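Local coordinates for ofchtiv-allosamidin (Ostrinia furnacalis, PDB 6JMB), which probably hydrolyses chitin as a group IV insect chitinase of glycosyl hydrolase family 18, and binds the inhibitor allosamidin in its active site, at residues A207-S212 / L306-Y311; G251-L256 / N317-D322. All coordinates share one frame; numbering follows the deposited sequence.

Contact 1 (A207-S212 / L306-Y311); sequences APLFIS and LAKVPY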
ATOM      1  N   ALA A 207       9.307  -6.899   0.650  1.00  8.85           N
ATOM      2  CA  ALA A 207       8.189  -7.753   0.272  1.00  8.67           C
ATOM      3  C   ALA A 207       8.683  -9.098  -0.246  1.00  9.42           C
ATOM      4  O   ALA A 207       8.429  -9.450  -1.404  1.00 10.24           O
ATOM      5  CB  ALA A 207       7.333  -7.046  -0.784  1.00 10.44           C
ATOM      6  N   PRO A 208       9.362  -9.891   0.577  1.00  9.56           N
ATOM      7  CA  PRO A 208       9.764 -11.228   0.123  1.00  9.96           C
ATOM      8  C   PRO A 208       8.532 -12.094  -0.086  1.00  9.65           C
ATOM      9  O   PRO A 208       7.585 -12.049   0.700  1.00  9.86           O
ATOM     10  CB  PRO A 208      10.606 -11.750   1.291  1.00  9.56           C
ATOM     11  CG  PRO A 208      10.007 -11.084   2.498  1.00  9.97           C
ATOM     12  CD  PRO A 208       9.515  -9.725   2.038  1.00 10.08           C
ATOM     13  N   LEU A 209       8.547 -12.887  -1.160  1.00  9.90           N
ATOM     14  CA  LEU A 209       7.421 -13.775  -1.426  1.00 10.93           C
ATOM     15  C   LEU A 209       7.425 -14.965  -0.475  1.00 11.32           C
ATOM     16  O   LEU A 209       6.382 -15.334   0.079  1.00 12.77           O
ATOM     17  CB  LEU A 209       7.479 -14.243  -2.880  1.00 14.19           C
ATOM     18  CG  LEU A 209       6.232 -14.815  -3.547  1.00 19.34           C
ATOM     19  CD1 LEU A 209       5.012 -13.955  -3.255  1.00 19.05           C
ATOM     20  CD2 LEU A 209       6.478 -14.901  -5.050  1.00 16.91           C
ATOM     21  N   PHE A 210       8.591 -15.566  -0.263  1.00 11.10           N
ATOM     22  CA  PHE A 210       8.729 -16.761   0.562  1.00 10.91           C
ATOM     23  C   PHE A 210       9.841 -16.501   1.575  1.00 12.55           C
ATOM     24  O   PHE A 210      10.252 -15.358   1.808  1.00 12.08           O
ATOM     25  CB  PHE A 210       9.030 -17.983  -0.319  1.00 11.67           C
ATOM     26  CG  PHE A 210       8.039 -18.200  -1.423  1.00 11.83           C
ATOM     27  CD1 PHE A 210       6.750 -18.630  -1.140  1.00 13.05           C
ATOM     28  CD2 PHE A 210       8.399 -17.995  -2.747  1.00 13.03           C
ATOM     29  CE1 PHE A 210       5.834 -18.839  -2.160  1.00 14.04           C
ATOM     30  CE2 PHE A 210       7.491 -18.210  -3.773  1.00 14.68           C
ATOM     31  CZ  PHE A 210       6.205 -18.629  -3.480  1.00 13.89           C
ATOM     32  N   ILE A 211      10.357 -17.575   2.180  1.00 12.74           N
ATOM     33  CA  ILE A 211      11.515 -17.502   3.071  1.00 11.79           C
ATOM     34  C   ILE A 211      12.654 -16.749   2.388  1.00 10.81           C
ATOM     35  O   ILE A 211      12.804 -16.809   1.162  1.00 11.87           O
ATOM     36  CB  ILE A 211      11.946 -18.913   3.524  1.00 13.17           C
ATOM     37  CG1 ILE A 211      12.932 -18.845   4.689  1.00 14.02           C
ATOM     38  CG2 ILE A 211      12.542 -19.709   2.356  1.00 15.31           C
ATOM     39  CD1 ILE A 211      13.106 -20.192   5.392  1.00 15.59           C
ATOM     40  N   SER A 212      13.443 -16.019   3.172  1.00 11.11           N
ATOM     41  CA  SER A 212      14.560 -15.221   2.687  1.00 12.53           C
ATOM     42  C   SER A 212      15.889 -15.845   3.095  1.00 11.97           C
ATOM     43  O   SER A 212      15.973 -16.614   4.060  1.00 13.46           O
ATOM     44  CB  SER A 212      14.501 -13.801   3.260  1.00 13.13           C
ATOM     45  OG  SER A 212      13.291 -13.153   2.894  1.00 13.32           O
ATOM     46  N   LEU A 306      15.468 -17.487  -2.888  1.00 10.97           N
ATOM     47  CA  LEU A 306      14.477 -18.050  -1.986  1.00 10.95           C
ATOM     48  C   LEU A 306      13.251 -17.145  -1.912  1.00 10.89           C
ATOM     49  O   LEU A 306      12.113 -17.610  -2.063  1.00 12.58           O
ATOM     50  CB  LEU A 306      15.090 -18.237  -0.595  1.00 12.46           C
ATOM     51  CG  LEU A 306      16.310 -19.158  -0.509  1.00 11.58           C
ATOM     52  CD1 LEU A 306      16.870 -19.181   0.904  1.00 14.51           C
ATOM     53  CD2 LEU A 306      15.931 -20.557  -0.955  1.00 14.67           C
ATOM     54  N   ALA A 307      13.479 -15.841  -1.729  1.00 10.44           N
ATOM     55  CA  ALA A 307      12.408 -14.869  -1.547  1.00 10.26           C
ATOM     56  C   ALA A 307      11.861 -14.317  -2.858  1.00 10.92           C
ATOM     57  O   ALA A 307      10.783 -13.709  -2.857  1.00 12.04           O
ATOM     58  CB  ALA A 307      12.898 -13.710  -0.675  1.00 11.29           C
ATOM     59  N   LYS A 308      12.580 -14.507  -3.966  1.00 10.21           N
ATOM     60  CA  LYS A 308      12.155 -14.073  -5.306  1.00 10.60           C
ATOM     61  C   LYS A 308      12.136 -12.550  -5.445  1.00 10.84           C
ATOM     62  O   LYS A 308      11.263 -11.986  -6.107  1.00 11.32           O
ATOM     63  CB  LYS A 308      10.822 -14.690  -5.751  1.00 12.31           C
ATOM     64  CG  LYS A 308      10.659 -16.166  -5.400  1.00 12.06           C
ATOM     65  CD  LYS A 308      11.729 -17.020  -6.054  1.00 13.31           C
ATOM     66  CE  LYS A 308      11.560 -18.469  -5.633  1.00 14.87           C
ATOM     67  NZ  LYS A 308      12.610 -19.340  -6.242  1.00 16.20           N
ATOM     68  N   VAL A 309      13.110 -11.881  -4.831  1.00 10.16           N
ATOM     69  CA  VAL A 309      13.202 -10.418  -4.892  1.00 10.42           C
ATOM     70  C   VAL A 309      14.656 -10.013  -5.017  1.00 11.46           C
ATOM     71  O   VAL A 309      15.568 -10.718  -4.566  1.00 11.70           O
ATOM     72  CB  VAL A 309      12.601  -9.748  -3.637  1.00  9.70           C
ATOM     73  CG1 VAL A 309      11.085  -9.868  -3.638  1.00 10.75           C
ATOM     74  CG2 VAL A 309      13.207 -10.333  -2.370  1.00 11.30           C
ATOM     75  N   PRO A 310      14.899  -8.852  -5.622  1.00 10.58           N
ATOM     76  CA  PRO A 310      16.266  -8.344  -5.743  1.00 10.83           C
ATOM     77  C   PRO A 310      16.656  -7.486  -4.549  1.00 10.49           C
ATOM     78  O   PRO A 310      15.823  -6.946  -3.817  1.00 10.45           O
ATOM     79  CB  PRO A 310      16.172  -7.454  -6.988  1.00 11.31           C
ATOM     80  CG  PRO A 310      14.797  -6.854  -6.862  1.00 12.10           C
ATOM     81  CD  PRO A 310      13.929  -7.978  -6.311  1.00 10.67           C
ATOM     82  N   TYR A 311      17.963  -7.352  -4.377  1.00  9.84           N
ATOM     83  CA  TYR A 311      18.513  -6.393  -3.435  1.00 10.53           C
ATOM     84  C   TYR A 311      19.829  -5.896  -4.007  1.00 11.15           C
ATOM     85  O   TYR A 311      20.399  -6.509  -4.913  1.00 10.95           O
ATOM     86  CB  TYR A 311      18.684  -6.995  -2.031  1.00 11.06           C
ATOM     87  CG  TYR A 311      19.623  -8.180  -1.966  1.00 11.06           C
ATOM     88  CD1 TYR A 311      19.213  -9.447  -2.364  1.00 10.27           C
ATOM     89  CD2 TYR A 311      20.926  -8.031  -1.505  1.00 12.72           C
ATOM     90  CE1 TYR A 311      20.075 -10.532  -2.306  1.00 12.70           C
ATOM     91  CE2 TYR A 311      21.790  -9.110  -1.445  1.00 12.43           C
ATOM     92  CZ  TYR A 311      21.361 -10.350  -1.846  1.00 12.65           C
ATOM     93  OH  TYR A 311      22.231 -11.424  -1.783  1.00 17.49           O
TER
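The ring of Phe210 meets Lys308 and Leu306 at its edge. Leu306 O lies in the ring plane, 3.8 Å from Phe210 CD2, and Lys308 CG comes to the same rim atom at 3.9 Å. One ring face carries Leu209 CG of its own segment, set toward the rim. The Lys308 chain bends at chi2, its end leads away, and NZ makes a hydrogen bond to Asn305 O. An alanine in place of Phe210 would probably leave Lys308 CG and Leu209 CG without the ring they rest against. On the backbone, Leu209 N donates to Ala307 O at 2.9 Å, in the carbonyl plane and on a lone pair. Ala307 CB packs on Pro208 CB at 3.6 Å, and Ser212 OG lies equally near that methyl. Ile211 and Leu306 run side by side, with Ile211 CG2 4.2 Å from Leu306 CB. Phe210 N is buried here without a partner. The contact joins the loop between strand 187-190 and helix 226-235 to the turn entering strand 309-314. In that turn Lys308 and Val309 both face Asp304, which makes a G1 beta bulge.

Contact 2 (G251-L256 / N317-D322); sequences GRTFQL and NWVSFD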
ATOM      1  N   GLY A 251      11.356   0.869  -2.393  1.00  9.16           N
ATOM      2  CA  GLY A 251      12.220  -0.019  -1.652  1.00  9.65           C
ATOM      3  C   GLY A 251      12.584   0.597  -0.312  1.00 10.20           C
ATOM      4  O   GLY A 251      12.242   1.749  -0.016  1.00 10.22           O
ATOM      5  N   ARG A 252      13.287  -0.186   0.503  1.00  9.44           N
ATOM      6  CA  ARG A 252      13.734   0.270   1.812  1.00 10.16           C
ATOM      7  C   ARG A 252      15.244   0.118   1.922  1.00 10.15           C
ATOM      8  O   ARG A 252      15.838  -0.797   1.335  1.00  9.73           O
ATOM      9  CB  ARG A 252      12.980  -0.447   2.943  1.00  9.86           C
ATOM     10  CG  ARG A 252      11.496  -0.102   2.927  1.00  9.92           C
ATOM     11  CD  ARG A 252      10.773  -0.536   4.198  1.00  9.89           C
ATOM     12  NE  ARG A 252       9.451   0.084   4.262  1.00 10.21           N
ATOM     13  CZ  ARG A 252       9.228   1.340   4.641  1.00 10.78           C
ATOM     14  NH1 ARG A 252      10.239   2.113   5.020  1.00 10.96           N
ATOM     15  NH2 ARG A 252       7.987   1.825   4.653  1.00 11.25           N
ATOM     16  N   THR A 253      15.871   1.045   2.652  1.00  9.93           N
ATOM     17  CA  THR A 253      17.315   1.222   2.603  1.00  9.94           C
ATOM     18  C   THR A 253      17.916   1.155   4.001  1.00 10.40           C
ATOM     19  O   THR A 253      17.311   1.596   4.986  1.00 10.01           O
ATOM     20  CB  THR A 253      17.708   2.548   1.926  1.00 10.94           C
ATOM     21  OG1 THR A 253      17.432   3.634   2.813  1.00 11.30           O
ATOM     22  CG2 THR A 253      16.938   2.756   0.618  1.00 11.77           C
ATOM     23  N   PHE A 254      19.129   0.603   4.058  1.00  9.92           N
ATOM     24  CA  PHE A 254      19.803   0.278   5.305  1.00 10.30           C
ATOM     25  C   PHE A 254      21.259   0.720   5.222  1.00 10.11           C
ATOM     26  O   PHE A 254      21.842   0.822   4.138  1.00 11.08           O
ATOM     27  CB  PHE A 254      19.836  -1.242   5.539  1.00  9.91           C
ATOM     28  CG  PHE A 254      18.489  -1.900   5.652  1.00 10.04           C
ATOM     29  CD1 PHE A 254      17.696  -2.108   4.531  1.00 10.67           C
ATOM     30  CD2 PHE A 254      18.040  -2.370   6.882  1.00 10.73           C
ATOM     31  CE1 PHE A 254      16.461  -2.744   4.641  1.00 10.64           C
ATOM     32  CE2 PHE A 254      16.809  -3.009   6.996  1.00 10.46           C
ATOM     33  CZ  PHE A 254      16.025  -3.194   5.872  1.00 10.53           C
ATOM     34  N   GLN A 255      21.849   0.955   6.396  1.00 11.53           N
ATOM     35  CA  GLN A 255      23.289   1.141   6.567  1.00 11.33           C
ATOM     36  C   GLN A 255      23.821  -0.142   7.190  1.00 11.59           C
ATOM     37  O   GLN A 255      23.479  -0.467   8.330  1.00 12.61           O
ATOM     38  CB  GLN A 255      23.558   2.327   7.495  1.00 12.46           C
ATOM     39  CG  GLN A 255      25.034   2.576   7.767  1.00 15.08           C
ATOM     40  CD  GLN A 255      25.270   3.579   8.886  1.00 18.89           C
ATOM     41  OE1 GLN A 255      24.446   3.737   9.786  1.00 20.14           O
ATOM     42  NE2 GLN A 255      26.406   4.267   8.828  1.00 23.21           N
ATOM     43  N   LEU A 256      24.642  -0.880   6.448  1.00 11.60           N
ATOM     44  CA  LEU A 256      25.198  -2.120   6.970  1.00 11.04           C
ATOM     45  C   LEU A 256      26.107  -1.853   8.164  1.00 12.04           C
ATOM     46  O   LEU A 256      26.786  -0.828   8.244  1.00 13.27           O
ATOM     47  CB  LEU A 256      26.011  -2.820   5.885  1.00 11.61           C
ATOM     48  CG  LEU A 256      25.205  -3.401   4.724  1.00 10.93           C
ATOM     49  CD1 LEU A 256      26.133  -3.777   3.569  1.00 12.88           C
ATOM     50  CD2 LEU A 256      24.385  -4.601   5.187  1.00 11.28           C
ATOM     51  N   ASN A 317      25.752   0.863   1.863  1.00 11.03           N
ATOM     52  CA  ASN A 317      24.352   0.868   1.449  1.00 10.91           C
ATOM     53  C   ASN A 317      23.867  -0.542   1.161  1.00 11.25           C
ATOM     54  O   ASN A 317      24.534  -1.302   0.452  1.00 13.42           O
ATOM     55  CB  ASN A 317      24.192   1.666   0.161  1.00 13.41           C
ATOM     56  CG  ASN A 317      24.567   3.094   0.324  1.00 14.96           C
ATOM     57  OD1 ASN A 317      23.852   3.862   0.961  1.00 17.73           O
ATOM     58  ND2 ASN A 317      25.705   3.474  -0.250  1.00 17.91           N
ATOM     59  N   TRP A 318      22.683  -0.874   1.671  1.00  9.79           N
ATOM     60  CA  TRP A 318      21.992  -2.101   1.308  1.00 10.53           C
ATOM     61  C   TRP A 318      20.532  -1.734   1.086  1.00 10.30           C
ATOM     62  O   TRP A 318      19.915  -1.097   1.942  1.00 10.65           O
ATOM     63  CB  TRP A 318      22.137  -3.135   2.425  1.00 10.40           C
ATOM     64  CG  TRP A 318      21.714  -4.519   2.069  1.00  9.71           C
ATOM     65  CD1 TRP A 318      22.534  -5.568   1.723  1.00 11.25           C
ATOM     66  CD2 TRP A 318      20.380  -5.043   2.079  1.00  9.98           C
ATOM     67  NE1 TRP A 318      21.785  -6.696   1.501  1.00 10.85           N
ATOM     68  CE2 TRP A 318      20.462  -6.402   1.712  1.00 10.44           C
ATOM     69  CE3 TRP A 318      19.122  -4.489   2.351  1.00  9.51           C
ATOM     70  CZ2 TRP A 318      19.333  -7.218   1.605  1.00 11.36           C
ATOM     71  CZ3 TRP A 318      17.999  -5.301   2.252  1.00  9.88           C
ATOM     72  CH2 TRP A 318      18.115  -6.653   1.881  1.00 10.20           C
ATOM     73  N   VAL A 319      19.987  -2.112  -0.067  1.00 10.02           N
ATOM     74  CA  VAL A 319      18.660  -1.675  -0.488  1.00  9.16           C
ATOM     75  C   VAL A 319      17.848  -2.888  -0.919  1.00  9.97           C
ATOM     76  O   VAL A 319      18.288  -3.666  -1.771  1.00 10.19           O
ATOM     77  CB  VAL A 319      18.754  -0.661  -1.645  1.00  9.50           C
ATOM     78  CG1 VAL A 319      17.360  -0.266  -2.137  1.00 10.77           C
ATOM     79  CG2 VAL A 319      19.532   0.569  -1.223  1.00 10.34           C
ATOM     80  N   SER A 320      16.664  -3.046  -0.334  1.00  9.24           N
ATOM     81  CA  SER A 320      15.670  -3.992  -0.823  1.00  9.61           C
ATOM     82  C   SER A 320      14.715  -3.243  -1.743  1.00  9.68           C
ATOM     83  O   SER A 320      14.272  -2.140  -1.412  1.00 10.61           O
ATOM     84  CB  SER A 320      14.886  -4.551   0.361  1.00 10.72           C
ATOM     85  OG  SER A 320      13.633  -5.051  -0.055  1.00  9.92           O
ATOM     86  N   PHE A 321      14.404  -3.828  -2.897  1.00  9.88           N
ATOM     87  CA  PHE A 321      13.477  -3.186  -3.824  1.00 10.41           C
ATOM     88  C   PHE A 321      12.743  -4.254  -4.622  1.00 10.77           C
ATOM     89  O   PHE A 321      12.971  -5.454  -4.453  1.00 10.98           O
ATOM     90  CB  PHE A 321      14.186  -2.160  -4.719  1.00 11.42           C
ATOM     91  CG  PHE A 321      15.158  -2.759  -5.703  1.00 10.42           C
ATOM     92  CD1 PHE A 321      16.363  -3.299  -5.282  1.00 10.95           C
ATOM     93  CD2 PHE A 321      14.871  -2.756  -7.063  1.00 12.23           C
ATOM     94  CE1 PHE A 321      17.261  -3.836  -6.200  1.00 12.02           C
ATOM     95  CE2 PHE A 321      15.770  -3.280  -7.982  1.00 12.44           C
ATOM     96  CZ  PHE A 321      16.961  -3.824  -7.551  1.00 13.38           C
ATOM     97  N   ASP A 322      11.831  -3.805  -5.480  1.00 11.15           N
ATOM     98  CA  ASP A 322      11.128  -4.692  -6.392  1.00 12.06           C
ATOM     99  C   ASP A 322      11.242  -4.141  -7.804  1.00 11.30           C
ATOM    100  O   ASP A 322      11.165  -2.925  -8.011  1.00 13.47           O
ATOM    101  CB  ASP A 322       9.664  -4.860  -5.972  1.00 12.18           C
ATOM    102  CG  ASP A 322       9.483  -5.973  -4.955  1.00 13.97           C
ATOM    103  OD1 ASP A 322       9.395  -7.145  -5.380  1.00 14.34           O
ATOM    104  OD2 ASP A 322       9.462  -5.692  -3.731  1.00 13.26           O
TER
HETATM  105  O   HOH W   1      21.403   2.647   1.832  1.00 14.84           O
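Phe254 and Trp318 sit side by side on one face of an antiparallel strand pair, their rings in an offset edge-to-face stack with planes at 84°. The indole brings its edge to the phenyl face, and Trp318 CE3 comes 3.5 Å from Phe254 CD1. Trp318 CG is anti to the backbone N (chi1 -168°), but Phe254 CG is anti to the carbonyl carbon (chi1 -61°). The two rings thus leave their backbones differently, consistent with edge meeting face. Leu256 packs against the root of the indole, its CG 3.8 Å from Trp318 CB. Trp318 NE1 bonds Asn262 O. Thr253 and Val319 lie alongside each other on the other face, Thr253 CG2 3.9 Å from Val319 CG2, while Thr253 OG1 turns to Leu273 O. Ser320 OG, anti to its backbone N, accepts from Asn206 N. Arg252 with Ser320 and Phe254 with Trp318 are hydrogen-bonded pairs, Phe254 N lying 2.8 Å from Trp318 O. A water donates to both Phe254 O and Asn317 OD1. Apolar packing and backbone bonds thus join the strands, while the Arg252 side chain, about 4 Å from the bound allosamizoline, leads away to a salt bridge with Asp194 of the inhibitor pocket.

How the contacts relate
The centres of contacts 1 and 2 are 13 Å apart, on the same side of the chain's centre. Their segments alternate along the sequence: 207-212, 251-256, 306-311, then 317-322. Strands 309-314 and 317-320 follow each other and pair antiparallel, so the second segments of both contacts reach into one hairpin, 306-308 lying in the turn that leads into it. The contacts touch there, with Pro310 CD 3.3 Å from Phe321 O and the Tyr311 ring meeting that of Trp318. Strand 243-256 also pairs, in parallel, with 187-190 and 341-345. Contact 2 thereby ties the hairpin to the TIM barrel, and contact 1 to the loop after strand 187-190, consistent with the alpha+beta insertion of family 18 chitinases.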